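HemO (Neisseria meningitidis, PDB 1J77) binds heme and probably degrades it oxidatively, opening the porphyrin ring as a bacterial heme oxygenase. Local coordinates at residues A[41-55]-A[180-192]. Residues are numbered along the deposited sequence; the frame is centred on the assembly and turned at random.
With HEM (protoporphyrin IX containing Fe), chain B.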
ATOM      1  N   ASN A  41     -19.427   1.622  -0.240  1.00 24.50           N
ATOM      2  CA  ASN A  41     -18.268   0.950  -0.806  1.00 23.18           C
ATOM      3  C   ASN A  41     -16.943   1.697  -0.530  1.00 23.67           C
ATOM      4  O   ASN A  41     -15.893   1.034  -0.394  1.00 23.02           O
ATOM      5  CB  ASN A  41     -18.476   0.669  -2.293  1.00 23.53           C
ATOM      6  CG  ASN A  41     -19.125  -0.661  -2.533  1.00 23.92           C
ATOM      7  OD1 ASN A  41     -19.846  -1.201  -1.690  1.00 26.41           O
ATOM      8  ND2 ASN A  41     -18.804  -1.250  -3.683  1.00 27.56           N
ATOM      9  N   TYR A  42     -16.959   3.020  -0.477  1.00 22.03           N
ATOM     10  CA  TYR A  42     -15.723   3.777  -0.197  1.00 22.25           C
ATOM     11  C   TYR A  42     -15.283   3.460   1.217  1.00 22.12           C
ATOM     12  O   TYR A  42     -14.056   3.378   1.496  1.00 21.55           O
ATOM     13  CB  TYR A  42     -15.874   5.301  -0.370  1.00 23.44           C
ATOM     14  CG  TYR A  42     -14.572   6.052  -0.278  1.00 23.35           C
ATOM     15  CD1 TYR A  42     -13.584   5.906  -1.234  1.00 25.82           C
ATOM     16  CD2 TYR A  42     -14.308   6.929   0.787  1.00 22.30           C
ATOM     17  CE1 TYR A  42     -12.397   6.613  -1.167  1.00 25.14           C
ATOM     18  CE2 TYR A  42     -13.157   7.631   0.847  1.00 23.98           C
ATOM     19  CZ  TYR A  42     -12.188   7.474  -0.101  1.00 24.66           C
ATOM     20  OH  TYR A  42     -10.998   8.127   0.009  1.00 25.64           O
ATOM     21  N   ILE A  43     -16.234   3.262   2.119  1.00 23.04           N
ATOM     22  CA  ILE A  43     -15.876   2.924   3.502  1.00 22.82           C
ATOM     23  C   ILE A  43     -15.233   1.540   3.524  1.00 21.76           C
ATOM     24  O   ILE A  43     -14.256   1.309   4.251  1.00 20.66           O
ATOM     25  CB  ILE A  43     -17.112   3.060   4.439  1.00 24.47           C
ATOM     26  CG1 ILE A  43     -17.348   4.539   4.735  1.00 25.27           C
ATOM     27  CG2 ILE A  43     -16.891   2.277   5.676  1.00 24.56           C
ATOM     28  CD1 ILE A  43     -18.703   4.875   5.355  1.00 25.80           C
ATOM     29  N   LYS A  44     -15.723   0.630   2.710  1.00 21.73           N
ATOM     30  CA  LYS A  44     -15.094  -0.688   2.600  1.00 21.40           C
ATOM     31  C   LYS A  44     -13.648  -0.558   2.138  1.00 20.90           C
ATOM     32  O   LYS A  44     -12.747  -1.259   2.646  1.00 21.58           O
ATOM     33  CB  LYS A  44     -15.877  -1.544   1.619  0.60 21.45           C
ATOM     34  CG  LYS A  44     -17.422  -1.361   1.734  0.60 23.90           C
ATOM     35  CD  LYS A  44     -18.149  -2.341   0.806  0.60 25.98           C
ATOM     36  CE  LYS A  44     -19.626  -2.387   1.026  0.60 26.19           C
ATOM     37  NZ  LYS A  44     -20.111  -3.725   0.646  0.60 28.07           N
ATOM     38  N   PHE A  45     -13.419   0.336   1.218  1.00 19.81           N
ATOM     39  CA  PHE A  45     -12.102   0.601   0.708  1.00 19.87           C
ATOM     40  C   PHE A  45     -11.230   1.171   1.815  1.00 19.57           C
ATOM     41  O   PHE A  45     -10.085   0.795   1.969  1.00 20.28           O
ATOM     42  CB  PHE A  45     -12.165   1.548  -0.481  1.00 19.91           C
ATOM     43  CG  PHE A  45     -10.856   1.883  -1.039  1.00 20.63           C
ATOM     44  CD1 PHE A  45     -10.129   0.898  -1.656  1.00 22.27           C
ATOM     45  CD2 PHE A  45     -10.320   3.167  -0.936  1.00 21.43           C
ATOM     46  CE1 PHE A  45      -8.876   1.161  -2.130  1.00 22.63           C
ATOM     47  CE2 PHE A  45      -9.060   3.436  -1.441  1.00 23.27           C
ATOM     48  CZ  PHE A  45      -8.374   2.435  -2.069  1.00 21.62           C
ATOM     49  N   LEU A  46     -11.758   2.150   2.543  1.00 18.73           N
ATOM     50  CA  LEU A  46     -10.985   2.733   3.628  1.00 18.73           C
ATOM     51  C   LEU A  46     -10.642   1.679   4.684  1.00 18.42           C
ATOM     52  O   LEU A  46      -9.543   1.739   5.294  1.00 19.25           O
ATOM     53  CB  LEU A  46     -11.785   3.883   4.258  1.00 18.59           C
ATOM     54  CG  LEU A  46     -11.873   5.210   3.498  1.00 19.31           C
ATOM     55  CD1 LEU A  46     -12.616   6.238   4.347  1.00 20.61           C
ATOM     56  CD2 LEU A  46     -10.602   5.796   3.038  1.00 20.37           C
ATOM     57  N   LYS A  47     -11.553   0.763   4.981  1.00 18.40           N
ATOM     58  CA  LYS A  47     -11.304  -0.320   5.957  1.00 18.80           C
ATOM     59  C   LYS A  47     -10.122  -1.197   5.487  1.00 18.53           C
ATOM     60  O   LYS A  47      -9.180  -1.472   6.252  1.00 19.35           O
ATOM     61  CB  LYS A  47     -12.582  -1.121   6.303  1.00 20.55           C
ATOM     62  CG  LYS A  47     -13.545  -0.322   7.106  1.00 21.83           C
ATOM     63  CD  LYS A  47     -14.835  -1.030   7.192  1.00 23.45           C
ATOM     64  CE  LYS A  47     -15.845  -0.182   7.994  1.00 24.97           C
ATOM     65  NZ  LYS A  47     -17.111  -0.955   8.188  1.00 27.57           N
ATOM     66  N   LEU A  48     -10.141  -1.583   4.225  1.00 17.80           N
ATOM     67  CA  LEU A  48      -9.081  -2.347   3.621  1.00 17.19           C
ATOM     68  C   LEU A  48      -7.740  -1.587   3.722  1.00 16.48           C
ATOM     69  O   LEU A  48      -6.735  -2.164   4.172  1.00 16.83           O
ATOM     70  CB  LEU A  48      -9.447  -2.685   2.175  1.00 17.44           C
ATOM     71  CG  LEU A  48      -8.291  -2.874   1.188  1.00 17.15           C
ATOM     72  CD1 LEU A  48      -7.574  -4.142   1.549  1.00 18.43           C
ATOM     73  CD2 LEU A  48      -8.877  -2.887  -0.259  1.00 18.29           C
ATOM     74  N   GLN A  49      -7.745  -0.307   3.343  1.00 16.36           N
ATOM     75  CA  GLN A  49      -6.559   0.520   3.420  1.00 16.07           C
ATOM     76  C   GLN A  49      -6.072   0.597   4.878  1.00 17.70           C
ATOM     77  O   GLN A  49      -4.859   0.574   5.132  1.00 17.93           O
ATOM     78  CB  GLN A  49      -6.836   1.937   2.864  1.00 17.38           C
ATOM     79  CG  GLN A  49      -7.167   2.019   1.379  1.00 16.91           C
ATOM     80  CD  GLN A  49      -5.931   1.965   0.532  1.00 17.97           C
ATOM     81  OE1 GLN A  49      -5.452   2.999   0.022  1.00 21.80           O
ATOM     82  NE2 GLN A  49      -5.391   0.758   0.348  1.00 17.58           N
ATOM     83  N   SER A  50      -6.995   0.701   5.828  1.00 18.26           N
ATOM     84  CA  SER A  50      -6.612   0.764   7.273  1.00 18.60           C
ATOM     85  C   SER A  50      -5.824  -0.443   7.729  1.00 17.38           C
ATOM     86  O   SER A  50      -4.791  -0.312   8.437  1.00 17.46           O
ATOM     87  CB  SER A  50      -7.850   0.902   8.194  1.00 19.68           C
ATOM     88  OG  SER A  50      -7.420   0.969   9.549  1.00 24.06           O
ATOM     89  N   VAL A  51      -6.261  -1.615   7.341  1.00 16.87           N
ATOM     90  CA  VAL A  51      -5.629  -2.849   7.745  1.00 15.97           C
ATOM     91  C   VAL A  51      -4.253  -2.950   7.137  1.00 15.75           C
ATOM     92  O   VAL A  51      -3.258  -3.311   7.813  1.00 16.83           O
ATOM     93  CB  VAL A  51      -6.473  -4.096   7.357  1.00 16.68           C
ATOM     94  CG1 VAL A  51      -5.762  -5.402   7.671  1.00 16.96           C
ATOM     95  CG2 VAL A  51      -7.778  -4.046   8.062  1.00 18.50           C
ATOM     96  N   PHE A  52      -4.163  -2.685   5.850  1.00 14.86           N
ATOM     97  CA  PHE A  52      -2.857  -2.751   5.202  1.00 16.16           C
ATOM     98  C   PHE A  52      -1.856  -1.779   5.838  1.00 15.36           C
ATOM     99  O   PHE A  52      -0.687  -2.124   6.101  1.00 15.45           O
ATOM    100  CB  PHE A  52      -2.950  -2.514   3.693  1.00 16.35           C
ATOM    101  CG  PHE A  52      -1.606  -2.617   3.015  1.00 17.55           C
ATOM    102  CD1 PHE A  52      -1.023  -3.853   2.784  1.00 19.04           C
ATOM    103  CD2 PHE A  52      -0.948  -1.501   2.624  1.00 20.68           C
ATOM    104  CE1 PHE A  52       0.233  -3.940   2.179  1.00 21.39           C
ATOM    105  CE2 PHE A  52       0.300  -1.616   2.013  1.00 23.31           C
ATOM    106  CZ  PHE A  52       0.843  -2.808   1.813  1.00 20.93           C
ATOM    107  N   HIS A  53      -2.273  -0.540   6.020  1.00 16.06           N
ATOM    108  CA  HIS A  53      -1.345   0.456   6.574  1.00 16.26           C
ATOM    109  C   HIS A  53      -1.041   0.179   8.049  1.00 16.50           C
ATOM    110  O   HIS A  53       0.063   0.435   8.509  1.00 17.72           O
ATOM    111  CB  HIS A  53      -1.874   1.864   6.310  1.00 17.46           C
ATOM    112  CG  HIS A  53      -1.572   2.298   4.919  1.00 19.02           C
ATOM    113  ND1 HIS A  53      -2.471   2.245   3.860  1.00 22.46           N
ATOM    114  CD2 HIS A  53      -0.390   2.668   4.385  1.00 20.44           C
ATOM    115  CE1 HIS A  53      -1.863   2.653   2.762  1.00 21.88           C
ATOM    116  NE2 HIS A  53      -0.598   2.900   3.050  1.00 23.61           N
ATOM    117  N   LYS A  54      -1.966  -0.383   8.799  1.00 17.39           N
ATOM    118  CA  LYS A  54      -1.609  -0.815  10.152  1.00 16.96           C
ATOM    119  C   LYS A  54      -0.517  -1.890  10.130  1.00 17.29           C
ATOM    120  O   LYS A  54       0.424  -1.869  10.935  1.00 17.22           O
ATOM    121  CB  LYS A  54      -2.854  -1.309  10.899  1.00 17.80           C
ATOM    122  CG  LYS A  54      -2.570  -1.954  12.279  1.00 19.72           C
ATOM    123  CD  LYS A  54      -1.976  -1.040  13.262  1.00 23.08           C
ATOM    124  CE  LYS A  54      -1.620  -1.787  14.578  1.00 24.20           C
ATOM    125  NZ  LYS A  54      -1.409  -0.825  15.686  1.00 27.14           N
ATOM    126  N   ALA A  55      -0.636  -2.848   9.238  1.00 17.67           N
ATOM    127  CA  ALA A  55       0.269  -3.965   9.105  1.00 15.37           C
ATOM    128  C   ALA A  55       1.709  -3.552   8.815  1.00 16.70           C
ATOM    129  O   ALA A  55       2.617  -4.370   9.008  1.00 18.45           O
ATOM    130  CB  ALA A  55      -0.223  -4.922   8.018  1.00 17.16           C
ATOM    131  N   ALA A 180       3.169  -9.185   0.633  1.00 15.59           N
ATOM    132  CA  ALA A 180       2.424  -7.933   0.973  1.00 15.41           C
ATOM    133  C   ALA A 180       1.269  -7.747  -0.007  1.00 15.81           C
ATOM    134  O   ALA A 180       0.142  -7.505   0.416  1.00 14.64           O
ATOM    135  CB  ALA A 180       3.298  -6.790   0.940  1.00 15.19           C
ATOM    136  N   PHE A 181       1.552  -7.940  -1.294  1.00 14.35           N
ATOM    137  CA  PHE A 181       0.475  -7.856  -2.285  1.00 14.73           C
ATOM    138  C   PHE A 181      -0.551  -8.923  -2.064  1.00 14.82           C
ATOM    139  O   PHE A 181      -1.749  -8.670  -2.205  1.00 14.86           O
ATOM    140  CB  PHE A 181       0.997  -7.946  -3.727  1.00 14.07           C
ATOM    141  CG  PHE A 181       1.621  -6.671  -4.289  1.00 15.47           C
ATOM    142  CD1 PHE A 181       2.970  -6.657  -4.700  1.00 16.90           C
ATOM    143  CD2 PHE A 181       0.889  -5.497  -4.452  1.00 15.82           C
ATOM    144  CE1 PHE A 181       3.524  -5.534  -5.253  1.00 17.77           C
ATOM    145  CE2 PHE A 181       1.459  -4.390  -5.029  1.00 16.67           C
ATOM    146  CZ  PHE A 181       2.805  -4.398  -5.403  1.00 17.42           C
ATOM    147  N   ALA A 182      -0.119 -10.154  -1.748  1.00 15.31           N
ATOM    148  CA  ALA A 182      -1.086 -11.213  -1.529  1.00 16.55           C
ATOM    149  C   ALA A 182      -1.966 -10.942  -0.342  1.00 16.11           C
ATOM    150  O   ALA A 182      -3.155 -11.184  -0.381  1.00 17.57           O
ATOM    151  CB  ALA A 182      -0.406 -12.519  -1.359  1.00 17.73           C
ATOM    152  N   PHE A 183      -1.376 -10.440   0.742  1.00 16.27           N
ATOM    153  CA  PHE A 183      -2.136 -10.059   1.920  1.00 14.55           C
ATOM    154  C   PHE A 183      -3.158  -8.951   1.603  1.00 15.01           C
ATOM    155  O   PHE A 183      -4.293  -9.027   2.047  1.00 15.72           O
ATOM    156  CB  PHE A 183      -1.193  -9.641   3.052  1.00 15.33           C
ATOM    157  CG  PHE A 183      -1.903  -9.147   4.306  1.00 16.34           C
ATOM    158  CD1 PHE A 183      -2.666 -10.019   5.069  1.00 18.62           C
ATOM    159  CD2 PHE A 183      -1.898  -7.809   4.654  1.00 16.80           C
ATOM    160  CE1 PHE A 183      -3.293  -9.592   6.166  1.00 18.95           C
ATOM    161  CE2 PHE A 183      -2.553  -7.383   5.799  1.00 17.57           C
ATOM    162  CZ  PHE A 183      -3.257  -8.293   6.529  1.00 18.34           C
ATOM    163  N   TYR A 184      -2.769  -7.944   0.841  1.00 13.89           N
ATOM    164  CA  TYR A 184      -3.712  -6.930   0.417  1.00 13.54           C
ATOM    165  C   TYR A 184      -4.954  -7.528  -0.207  1.00 13.56           C
ATOM    166  O   TYR A 184      -6.064  -7.131   0.154  1.00 15.13           O
ATOM    167  CB  TYR A 184      -3.083  -5.929  -0.524  1.00 12.60           C
ATOM    168  CG  TYR A 184      -3.904  -4.655  -0.740  1.00 13.54           C
ATOM    169  CD1 TYR A 184      -3.775  -3.544   0.054  1.00 15.17           C
ATOM    170  CD2 TYR A 184      -4.840  -4.572  -1.740  1.00 13.42           C
ATOM    171  CE1 TYR A 184      -4.536  -2.405  -0.132  1.00 14.77           C
ATOM    172  CE2 TYR A 184      -5.593  -3.438  -1.937  1.00 15.93           C
ATOM    173  CZ  TYR A 184      -5.421  -2.352  -1.178  1.00 15.09           C
ATOM    174  OH  TYR A 184      -6.200  -1.242  -1.354  1.00 17.91           O
ATOM    175  N   LYS A 185      -4.783  -8.505  -1.083  1.00 13.88           N
ATOM    176  CA  LYS A 185      -5.951  -9.116  -1.698  1.00 14.25           C
ATOM    177  C   LYS A 185      -6.739  -9.990  -0.718  1.00 14.69           C
ATOM    178  O   LYS A 185      -7.953 -10.051  -0.823  1.00 16.09           O
ATOM    179  CB  LYS A 185      -5.556  -9.935  -2.912  1.00 15.18           C
ATOM    180  CG  LYS A 185      -4.971  -9.092  -4.053  1.00 16.15           C
ATOM    181  CD  LYS A 185      -4.856  -9.800  -5.423  1.00 17.32           C
ATOM    182  CE  LYS A 185      -3.746 -10.775  -5.458  1.00 19.24           C
ATOM    183  NZ  LYS A 185      -3.697 -11.530  -6.770  1.00 18.66           N
ATOM    184  N   VAL A 186      -6.083 -10.695   0.197  1.00 16.53           N
ATOM    185  CA  VAL A 186      -6.819 -11.459   1.224  1.00 17.02           C
ATOM    186  C   VAL A 186      -7.739 -10.497   1.991  1.00 17.65           C
ATOM    187  O   VAL A 186      -8.955 -10.787   2.170  1.00 19.06           O
ATOM    188  CB  VAL A 186      -5.865 -12.162   2.232  1.00 17.56           C
ATOM    189  CG1 VAL A 186      -6.629 -12.622   3.489  1.00 18.61           C
ATOM    190  CG2 VAL A 186      -5.106 -13.281   1.559  1.00 18.90           C
ATOM    191  N   VAL A 187      -7.225  -9.364   2.430  1.00 17.13           N
ATOM    192  CA  VAL A 187      -8.013  -8.383   3.151  1.00 17.31           C
ATOM    193  C   VAL A 187      -9.175  -7.821   2.297  1.00 17.07           C
ATOM    194  O   VAL A 187     -10.304  -7.666   2.786  1.00 18.81           O
ATOM    195  CB  VAL A 187      -7.134  -7.253   3.739  1.00 18.85           C
ATOM    196  CG1 VAL A 187      -7.983  -6.228   4.413  1.00 18.82           C
ATOM    197  CG2 VAL A 187      -6.098  -7.853   4.676  1.00 19.95           C
ATOM    198  N   LEU A 188      -8.881  -7.490   1.043  1.00 16.18           N
ATOM    199  CA  LEU A 188      -9.859  -6.950   0.128  1.00 16.52           C
ATOM    200  C   LEU A 188     -11.006  -7.940   0.005  1.00 17.79           C
ATOM    201  O   LEU A 188     -12.172  -7.559   0.124  1.00 18.26           O
ATOM    202  CB  LEU A 188      -9.169  -6.663  -1.215  1.00 15.20           C
ATOM    203  CG  LEU A 188     -10.030  -6.056  -2.323  1.00 15.88           C
ATOM    204  CD1 LEU A 188      -9.134  -5.512  -3.419  1.00 14.35           C
ATOM    205  CD2 LEU A 188     -11.087  -6.960  -2.940  1.00 16.12           C
ATOM    206  N   ARG A 189     -10.673  -9.202  -0.223  1.00 16.96           N
ATOM    207  CA  ARG A 189     -11.726 -10.229  -0.374  1.00 18.43           C
ATOM    208  C   ARG A 189     -12.594 -10.382   0.878  1.00 19.83           C
ATOM    209  O   ARG A 189     -13.835 -10.485   0.819  1.00 21.29           O
ATOM    210  CB  ARG A 189     -11.121 -11.549  -0.762  1.00 18.28           C
ATOM    211  CG  ARG A 189     -10.428 -11.642  -2.082  1.00 18.01           C
ATOM    212  CD  ARG A 189      -9.433 -12.793  -2.163  1.00 18.88           C
ATOM    213  NE  ARG A 189      -8.668 -12.853  -3.389  1.00 18.52           N
ATOM    214  CZ  ARG A 189      -7.381 -13.192  -3.490  1.00 18.82           C
ATOM    215  NH1 ARG A 189      -6.664 -13.504  -2.401  1.00 18.83           N
ATOM    216  NH2 ARG A 189      -6.777 -13.159  -4.662  1.00 18.75           N
ATOM    217  N   GLU A 190     -11.971 -10.442   2.024  1.00 20.96           N
ATOM    218  CA  GLU A 190     -12.751 -10.616   3.240  1.00 21.73           C
ATOM    219  C   GLU A 190     -13.656  -9.425   3.400  1.00 21.93           C
ATOM    220  O   GLU A 190     -14.879  -9.545   3.718  1.00 24.82           O
ATOM    221  CB  GLU A 190     -11.810 -10.778   4.460  1.00 22.03           C
ATOM    222  CG  GLU A 190     -11.008 -12.060   4.407  1.00 25.57           C
ATOM    223  CD  GLU A 190     -10.413 -12.449   5.754  1.00 30.17           C
ATOM    224  OE1 GLU A 190     -10.788 -11.787   6.762  1.00 32.33           O
ATOM    225  OE2 GLU A 190      -9.582 -13.397   5.779  1.00 30.67           O
ATOM    226  N   THR A 191     -13.129  -8.245   3.139  1.00 21.78           N
ATOM    227  CA  THR A 191     -13.827  -7.016   3.328  1.00 22.11           C
ATOM    228  C   THR A 191     -15.019  -6.806   2.357  1.00 22.34           C
ATOM    229  O   THR A 191     -16.031  -6.336   2.766  1.00 24.46           O
ATOM    230  CB  THR A 191     -12.832  -5.915   3.202  1.00 22.11           C
ATOM    231  OG1 THR A 191     -11.796  -6.163   4.161  1.00 23.06           O
ATOM    232  CG2 THR A 191     -13.404  -4.533   3.609  1.00 21.34           C
ATOM    233  N   PHE A 192     -14.822  -7.124   1.091  1.00 20.76           N
ATOM    234  CA  PHE A 192     -15.834  -6.939   0.055  1.00 20.98           C
ATOM    235  C   PHE A 192     -16.678  -8.205  -0.128  1.00 22.01           C
ATOM    236  O   PHE A 192     -17.488  -8.262  -1.045  1.00 23.42           O
ATOM    237  CB  PHE A 192     -15.171  -6.473  -1.243  1.00 19.86           C
ATOM    238  CG  PHE A 192     -14.818  -5.010  -1.260  1.00 17.21           C
ATOM    239  CD1 PHE A 192     -13.556  -4.546  -0.790  1.00 18.49           C
ATOM    240  CD2 PHE A 192     -15.714  -4.045  -1.721  1.00 20.89           C
ATOM    241  CE1 PHE A 192     -13.259  -3.254  -0.800  1.00 19.10           C
ATOM    242  CE2 PHE A 192     -15.370  -2.723  -1.794  1.00 21.84           C
ATOM    243  CZ  PHE A 192     -14.132  -2.300  -1.293  1.00 22.59           C
TER
HETATM  244  CHA HEM B 300       3.011   1.925  -8.881  1.00 21.93           C
HETATM  245  CHB HEM B 300      -1.618   2.280 -10.256  1.00 21.71           C
HETATM  246  CHC HEM B 300      -2.991   0.024  -6.153  1.00 20.05           C
HETATM  247  CHD HEM B 300       1.691  -0.749  -5.032  1.00 19.34           C
HETATM  248  C1A HEM B 300       1.875   2.298  -9.556  1.00 22.53           C
HETATM  249  C2A HEM B 300       1.813   3.199 -10.729  1.00 24.44           C
HETATM  250  C3A HEM B 300       0.531   3.274 -11.081  1.00 23.29           C
HETATM  251  C4A HEM B 300      -0.265   2.443 -10.189  1.00 21.84           C
HETATM  252  CMA HEM B 300      -0.032   4.102 -12.263  1.00 26.04           C
HETATM  253  CAA HEM B 300       2.959   3.990 -11.422  0.70 25.13           C
HETATM  254  CBA HEM B 300       2.998   5.402 -10.838  0.70 27.00           C
HETATM  255  CGA HEM B 300       4.182   6.199 -11.351  0.70 26.47           C
HETATM  256  O1A HEM B 300       5.159   5.566 -11.848  0.70 28.59           O
HETATM  257  O2A HEM B 300       4.121   7.463 -11.272  0.70 28.76           O
HETATM  258  C1B HEM B 300      -2.408   1.709  -9.270  1.00 21.71           C
HETATM  259  C2B HEM B 300      -3.845   1.681  -9.275  1.00 21.95           C
HETATM  260  C3B HEM B 300      -4.243   1.022  -8.150  1.00 19.45           C
HETATM  261  C4B HEM B 300      -3.041   0.694  -7.386  1.00 20.33           C
HETATM  262  CMB HEM B 300      -4.670   2.316 -10.423  1.00 24.03           C
HETATM  263  CAB HEM B 300      -5.670   0.769  -7.658  1.00 20.92           C
HETATM  264  CBB HEM B 300      -6.665   0.528  -8.506  1.00 22.12           C
HETATM  265  C1C HEM B 300      -1.848  -0.320  -5.482  1.00 17.87           C
HETATM  266  C2C HEM B 300      -1.787  -0.933  -4.156  1.00 19.32           C
HETATM  267  C3C HEM B 300      -0.499  -1.197  -3.887  1.00 19.45           C
HETATM  268  C4C HEM B 300       0.321  -0.675  -4.945  1.00 19.35           C
HETATM  269  CMC HEM B 300      -3.030  -1.321  -3.341  1.00 21.90           C
HETATM  270  CAC HEM B 300       0.097  -1.856  -2.651  1.00 21.90           C
HETATM  271  CBC HEM B 300      -0.673  -2.604  -1.866  1.00 25.59           C
HETATM  272  C1D HEM B 300       2.426  -0.106  -5.978  1.00 19.10           C
HETATM  273  C2D HEM B 300       3.866  -0.124  -5.973  1.00 18.06           C
HETATM  274  C3D HEM B 300       4.290   0.675  -7.164  1.00 20.10           C
HETATM  275  C4D HEM B 300       3.053   1.115  -7.764  1.00 21.03           C
HETATM  276  CMD HEM B 300       4.749  -0.843  -4.951  1.00 18.84           C
HETATM  277  CAD HEM B 300       5.704   1.042  -7.616  1.00 22.64           C
HETATM  278  CBD HEM B 300       6.121   0.325  -8.866  1.00 22.18           C
HETATM  279  CGD HEM B 300       7.564   0.729  -9.074  1.00 25.59           C
HETATM  280  O1D HEM B 300       8.447   0.050  -8.497  1.00 23.73           O
HETATM  281  O2D HEM B 300       7.826   1.687  -9.866  1.00 28.65           O
HETATM  282  NA  HEM B 300       0.598   1.882  -9.263  1.00 20.91           N
HETATM  283  NB  HEM B 300      -1.953   1.065  -8.129  1.00 20.54           N
HETATM  284  NC  HEM B 300      -0.556  -0.175  -5.896  1.00 17.75           N
HETATM  285  ND  HEM B 300       1.938   0.637  -7.062  1.00 20.32           N
HETATM  286 FE   HEM B 300       0.027   0.764  -7.652  1.00 19.42          FE
HETATM  287  O   HOH W   1      -0.011   2.396  -6.582  1.00 31.79           O
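Ala180 meets the ring of Phe52 at its CE1 end. Ala180 also touches Trp110 and Cys113 of helix 104-119. The rings of Phe183 and Phe52 meet edge to edge, and Phe183 sets its CE2 4.1 Å from CB of Ala55. Its CZ lies near CG1 of Val51, and Leu99 and Pro100 also pack on this ring. Tyr184 is inserted between helix 41-55 and the heme. CD1 of Leu48 sits over the centre of one face, 3.9 Å from the Tyr184 ring centroid. The heme methyl CMC lies over the opposite face, nearer the rim, 3.4 Å from Tyr184 CZ. An edge of Tyr184 points at the face of Phe52 in a T-shaped pair, with planes at 77°. The Tyr184 OH comes close to Gln49 NE2, but the angle is too poor for a hydrogen bond; Gln49 OE1 is bonded to His141. Phe52 in turn lays a face against the heme vinyl carbon CBC. Both helices belong to the all-helical heme oxygenase fold. They run roughly antiparallel; the axes of the two segments come within 9.4 Å, at 145°, and together the helices wall part of the heme pocket. Val187 CG1 packs 3.6 Å from Leu48 CD1, while its CG2 reaches Val51. CB of Leu188 packs on CD2 of Leu48. The methyl of Thr191, CG2, rests 3.5 Å from the carbonyl O of Lys44. With chi1 at -56°, CG2 stands anti to the backbone N, and OG1 turns back to hydrogen-bond with the carbonyl O of Val187. Phe192 takes CB of Lys44 over its face in a CH-pi contact, 3.8 Å from the ring centroid.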